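Local coordinates for putative dioxygenase (1H-3-hydroxy-4-oxoquinaldine 2,4-dioxygenase) (Mycobacteroides abscessus subsp. abscessus, PDB 6RA3), which cleaves the Pseudomonas quinolone signal (PQS) with dioxygen to give N-octanoylanthranilate and carbon monoxide, as an alpha/beta-hydrolase-fold dioxygenase, at residues Gly98-Leu103 with Arg192-Pro197; Gly70-Ala75 with Ala106-Ala111. All coordinates share one frame; numbering follows the deposited sequence.

Both contacts use helix 99-109, the helix that follows strand 90-95. Interaction 1 lies near its start and interaction 2 near its end. Interaction 1 is the buried one. It is apolar: an indole packs against a second indole and a proline, and no hydrogen bond crosses. It joins the helix to the end of helix 177-194 and the start of helix 197-202. Interaction 2 lies closer to the surface. There a salt bridge on the outside sits above a buried alanine and joins the helix to helix 71-84. The two contacts touch: Ile71 packs on Trp100, and Met74 packs on Ala101. Interaction 1 is beside substrate-binding His97, whereas interaction 2 lies away from it and the active site.

Interaction 1 (Gly98-Leu103 with Arg192-Pro197); sequences GGWAAL and RTWGSP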
# COMPACT_ATOMS: atom_id res chain seq x y z
N GLY A 98 -2.95 16.33 -18.35
CA GLY A 98 -1.72 15.57 -18.50
C GLY A 98 -1.25 15.48 -19.94
O GLY A 98 -0.05 15.30 -20.20
N GLY A 99 -2.18 15.63 -20.91
CA GLY A 99 -1.80 15.69 -22.32
C GLY A 99 -0.68 16.66 -22.59
O GLY A 99 0.17 16.42 -23.46
N TRP A 100 -0.63 17.78 -21.85
CA TRP A 100 0.41 18.75 -22.11
C TRP A 100 1.78 18.18 -21.85
O TRP A 100 2.72 18.47 -22.59
CB TRP A 100 0.20 20.02 -21.27
CG TRP A 100 -1.01 20.80 -21.58
CD1 TRP A 100 -2.22 20.73 -20.94
CD2 TRP A 100 -1.16 21.81 -22.60
NE1 TRP A 100 -3.10 21.63 -21.50
CE2 TRP A 100 -2.48 22.29 -22.53
CE3 TRP A 100 -0.29 22.34 -23.57
CZ2 TRP A 100 -2.97 23.30 -23.38
CZ3 TRP A 100 -0.79 23.35 -24.41
CH2 TRP A 100 -2.11 23.80 -24.31
N ALA A 101 1.93 17.41 -20.75
CA ALA A 101 3.21 16.79 -20.45
C ALA A 101 3.52 15.68 -21.45
O ALA A 101 4.67 15.53 -21.89
CB ALA A 101 3.20 16.23 -19.03
N ALA A 102 2.50 14.91 -21.82
CA ALA A 102 2.69 13.86 -22.83
C ALA A 102 3.26 14.43 -24.13
O ALA A 102 4.16 13.83 -24.73
CB ALA A 102 1.36 13.15 -23.10
N LEU A 103 2.77 15.59 -24.57
CA LEU A 103 3.29 16.19 -25.80
C LEU A 103 4.69 16.75 -25.59
O LEU A 103 5.55 16.66 -26.48
CB LEU A 103 2.32 17.26 -26.30
CG LEU A 103 0.94 16.65 -26.59
CD1 LEU A 103 -0.13 17.70 -26.77
CD2 LEU A 103 1.04 15.78 -27.83
N ARG A 192 -2.17 30.08 -22.42
CA ARG A 192 -1.65 31.41 -22.76
C ARG A 192 -0.38 31.33 -23.59
O ARG A 192 -0.10 32.22 -24.39
CB ARG A 192 -1.34 32.22 -21.49
CG ARG A 192 -2.54 32.65 -20.69
CD ARG A 192 -2.15 33.74 -19.69
NE ARG A 192 -0.72 33.73 -19.36
CZ ARG A 192 -0.19 33.20 -18.26
NH1 ARG A 192 -0.95 32.60 -17.36
NH2 ARG A 192 1.13 33.27 -18.08
N THR A 193 0.43 30.29 -23.38
CA THR A 193 1.70 30.16 -24.09
C THR A 193 1.48 29.68 -25.52
O THR A 193 1.98 30.28 -26.47
CB THR A 193 2.59 29.17 -23.34
OG1 THR A 193 2.71 29.59 -21.98
CG2 THR A 193 4.00 29.05 -23.99
N TRP A 194 0.74 28.59 -25.66
CA TRP A 194 0.61 27.86 -26.92
C TRP A 194 -0.62 28.25 -27.70
O TRP A 194 -0.67 27.99 -28.91
CB TRP A 194 0.55 26.34 -26.64
CG TRP A 194 1.81 25.83 -26.12
CD1 TRP A 194 2.07 25.47 -24.83
CD2 TRP A 194 3.02 25.64 -26.85
NE1 TRP A 194 3.37 25.07 -24.72
CE2 TRP A 194 3.98 25.16 -25.94
CE3 TRP A 194 3.39 25.82 -28.19
CZ2 TRP A 194 5.29 24.84 -26.33
CZ3 TRP A 194 4.70 25.51 -28.57
CH2 TRP A 194 5.63 25.03 -27.64
N GLY A 195 -1.61 28.85 -27.04
CA GLY A 195 -2.91 29.14 -27.61
C GLY A 195 -3.86 27.98 -27.41
O GLY A 195 -4.93 28.14 -26.82
N SER A 196 -3.45 26.81 -27.89
CA SER A 196 -4.25 25.61 -27.75
C SER A 196 -3.34 24.40 -27.90
O SER A 196 -2.20 24.53 -28.39
CB SER A 196 -5.39 25.56 -28.79
OG SER A 196 -4.90 25.10 -30.05
N PRO A 197 -3.79 23.22 -27.49
CA PRO A 197 -2.96 22.01 -27.67
C PRO A 197 -2.69 21.67 -29.14
O PRO A 197 -1.61 21.13 -29.46
CB PRO A 197 -3.79 20.91 -26.99
CG PRO A 197 -4.92 21.60 -26.27
CD PRO A 197 -5.14 22.90 -26.98
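Trp100 packs its indole between Trp194 and Pro197, just past the turn that in alpha/beta hydrolases is the nucleophile elbow. Here the turn carries substrate-binding His97, whose ring meets that of Trp100 with nearly parallel planes. Helix 177-194 belongs to the region between strands 116-120 and 209-214, where this fold carries its cap.

The aromatic contact is a glancing one. The six-membered ring of Trp100 and the five-membered ring of Trp194 are 5.7 Å apart between centroids. Their planes differ by 29°, but they are slid apart and barely overlap. The closest approach is Trp100 CZ3 to Trp194 CD1, at 3.6 Å. CG of Trp100 is beside the backbone N (chi1 -65°). The two indole side chains run past one another in opposite directions. Outside the pair, Tyr191 meets Trp100 edge-to-face and Arg200 makes a cation-pi contact with Trp194.

The remaining contacts are with the chain after the helix. Gly195 leaves helical geometry with positive phi, and Ser196 is the N-cap of helix 197-202. This turn brings Pro197 against the far end of the Trp100 ring. Trp100 CH2 lies 3.6 Å from Pro197 N, and Trp100 CZ2 lies 3.9 Å from Pro197 CG.

Interaction 2 (Gly70-Ala75 with Ala106-Ala111); sequences GIDEMA and ADRLGA
Arg108 reaches from the last turn of helix 99-109 to Asp72 and Ala75 on helix 71-84. Its CB already points at that helix. CG is anti to the carbonyl carbon (chi1 -67°), and the chain then runs extended from CG to NE. On the way the side chain also touches Ala76 and Ile79. NE forms a salt bridge with Glu104 OE2, one turn earlier on its own helix. Glu104 thus shares the arginine with Asp72.

At CZ the guanidinium passes over a buried methyl group. Ala75 CB lies over one face, 4.4 Å from Arg108 CZ. NH1 comes to 3.8 Å from Asp72 O, with no hydrogen bond between them. The helices are those before and after strand 90-95 in the alpha/beta hydrolase fold, so the arginine ties together neighbours that flank one strand in sequence.

NH2 makes the salt bridge across the contact. Arg108 NH2 is 3.2 Å from Asp72 OD1, and the oxygen sits at the guanidinium edge, near its plane. The carboxylate plane is turned 38° from the guanidinium plane. NH2 also lies against the aspartate stem, 3.7 Å from Asp72 CB.

Asp72 stands in the first turn of its helix and Arg108 in the last turn of its own. Each charge therefore probably interacts favourably with its helix dipole. At the start of helix 71-84, Gly70 is the N-cap. Gly70 N donates to Glu73 OE1 over 3.0 Å at a nearly straight 172°, which is the glutamate half of a capping box.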
# COMPACT_ATOMS: atom_id res chain seq x y z
N GLY A 70 5.59 22.57 -12.91
CA GLY A 70 4.57 22.45 -13.96
C GLY A 70 4.98 21.44 -15.01
O GLY A 70 5.57 20.39 -14.69
N ILE A 71 4.68 21.75 -16.27
CA ILE A 71 4.74 20.72 -17.32
C ILE A 71 6.18 20.28 -17.59
O ILE A 71 6.44 19.09 -17.80
CB ILE A 71 4.01 21.23 -18.58
CG1 ILE A 71 2.52 21.37 -18.25
CG2 ILE A 71 4.14 20.27 -19.73
CD1 ILE A 71 1.75 22.30 -19.17
N ASP A 72 7.14 21.21 -17.58
CA ASP A 72 8.54 20.82 -17.77
C ASP A 72 8.98 19.75 -16.77
O ASP A 72 9.70 18.80 -17.13
CB ASP A 72 9.45 22.04 -17.65
CG ASP A 72 9.34 22.98 -18.85
OD1 ASP A 72 8.95 22.49 -19.94
OD2 ASP A 72 9.65 24.18 -18.71
N GLU A 73 8.56 19.89 -15.50
CA GLU A 73 8.91 18.92 -14.46
C GLU A 73 8.15 17.61 -14.63
O GLU A 73 8.71 16.53 -14.42
CB GLU A 73 8.64 19.52 -13.07
CG GLU A 73 9.64 20.55 -12.61
CD GLU A 73 9.60 21.84 -13.43
OE1 GLU A 73 8.48 22.28 -13.80
OE2 GLU A 73 10.68 22.41 -13.73
N MET A 74 6.88 17.67 -14.99
CA MET A 74 6.11 16.45 -15.19
C MET A 74 6.74 15.58 -16.27
O MET A 74 6.85 14.35 -16.11
CB MET A 74 4.66 16.82 -15.53
CG MET A 74 3.87 17.36 -14.33
SD MET A 74 2.53 18.47 -14.81
CE MET A 74 1.12 17.39 -14.70
N ALA A 75 7.26 16.20 -17.33
CA ALA A 75 7.93 15.51 -18.42
C ALA A 75 9.34 15.08 -18.05
O ALA A 75 9.78 13.98 -18.43
CB ALA A 75 7.98 16.43 -19.64
N ALA A 106 6.82 13.75 -25.82
CA ALA A 106 6.99 13.33 -27.22
C ALA A 106 7.99 14.23 -27.94
O ALA A 106 8.81 13.75 -28.72
CB ALA A 106 5.66 13.35 -27.95
N ASP A 107 7.95 15.53 -27.65
CA ASP A 107 8.84 16.47 -28.34
C ASP A 107 10.29 16.28 -27.90
O ASP A 107 11.21 16.44 -28.71
CB ASP A 107 8.40 17.90 -28.06
CG ASP A 107 9.12 18.91 -28.93
OD1 ASP A 107 9.64 18.52 -30.00
OD2 ASP A 107 9.18 20.10 -28.53
N ARG A 108 10.51 15.93 -26.63
CA ARG A 108 11.88 15.84 -26.16
C ARG A 108 12.60 14.61 -26.68
O ARG A 108 13.82 14.65 -26.87
CB ARG A 108 11.89 15.85 -24.63
CG ARG A 108 11.44 17.16 -24.03
CD ARG A 108 11.58 17.15 -22.53
NE ARG A 108 11.16 18.44 -21.98
CZ ARG A 108 11.46 18.87 -20.76
NH1 ARG A 108 12.18 18.10 -19.97
NH2 ARG A 108 11.04 20.05 -20.35
N LEU A 109 11.88 13.51 -26.89
CA LEU A 109 12.53 12.23 -27.13
C LEU A 109 12.51 11.78 -28.58
O LEU A 109 13.33 10.94 -28.97
CB LEU A 109 11.87 11.14 -26.28
CG LEU A 109 11.97 11.33 -24.77
CD1 LEU A 109 11.11 10.30 -24.06
CD2 LEU A 109 13.41 11.27 -24.32
N GLY A 110 11.58 12.31 -29.37
CA GLY A 110 11.49 11.99 -30.78
C GLY A 110 10.53 10.85 -31.01
O GLY A 110 10.06 10.17 -30.09
N ALA A 111 10.23 10.63 -32.30
CA ALA A 111 9.18 9.72 -32.74
C ALA A 111 9.62 8.27 -32.78
O ALA A 111 8.76 7.39 -32.90
CB ALA A 111 8.67 10.14 -34.12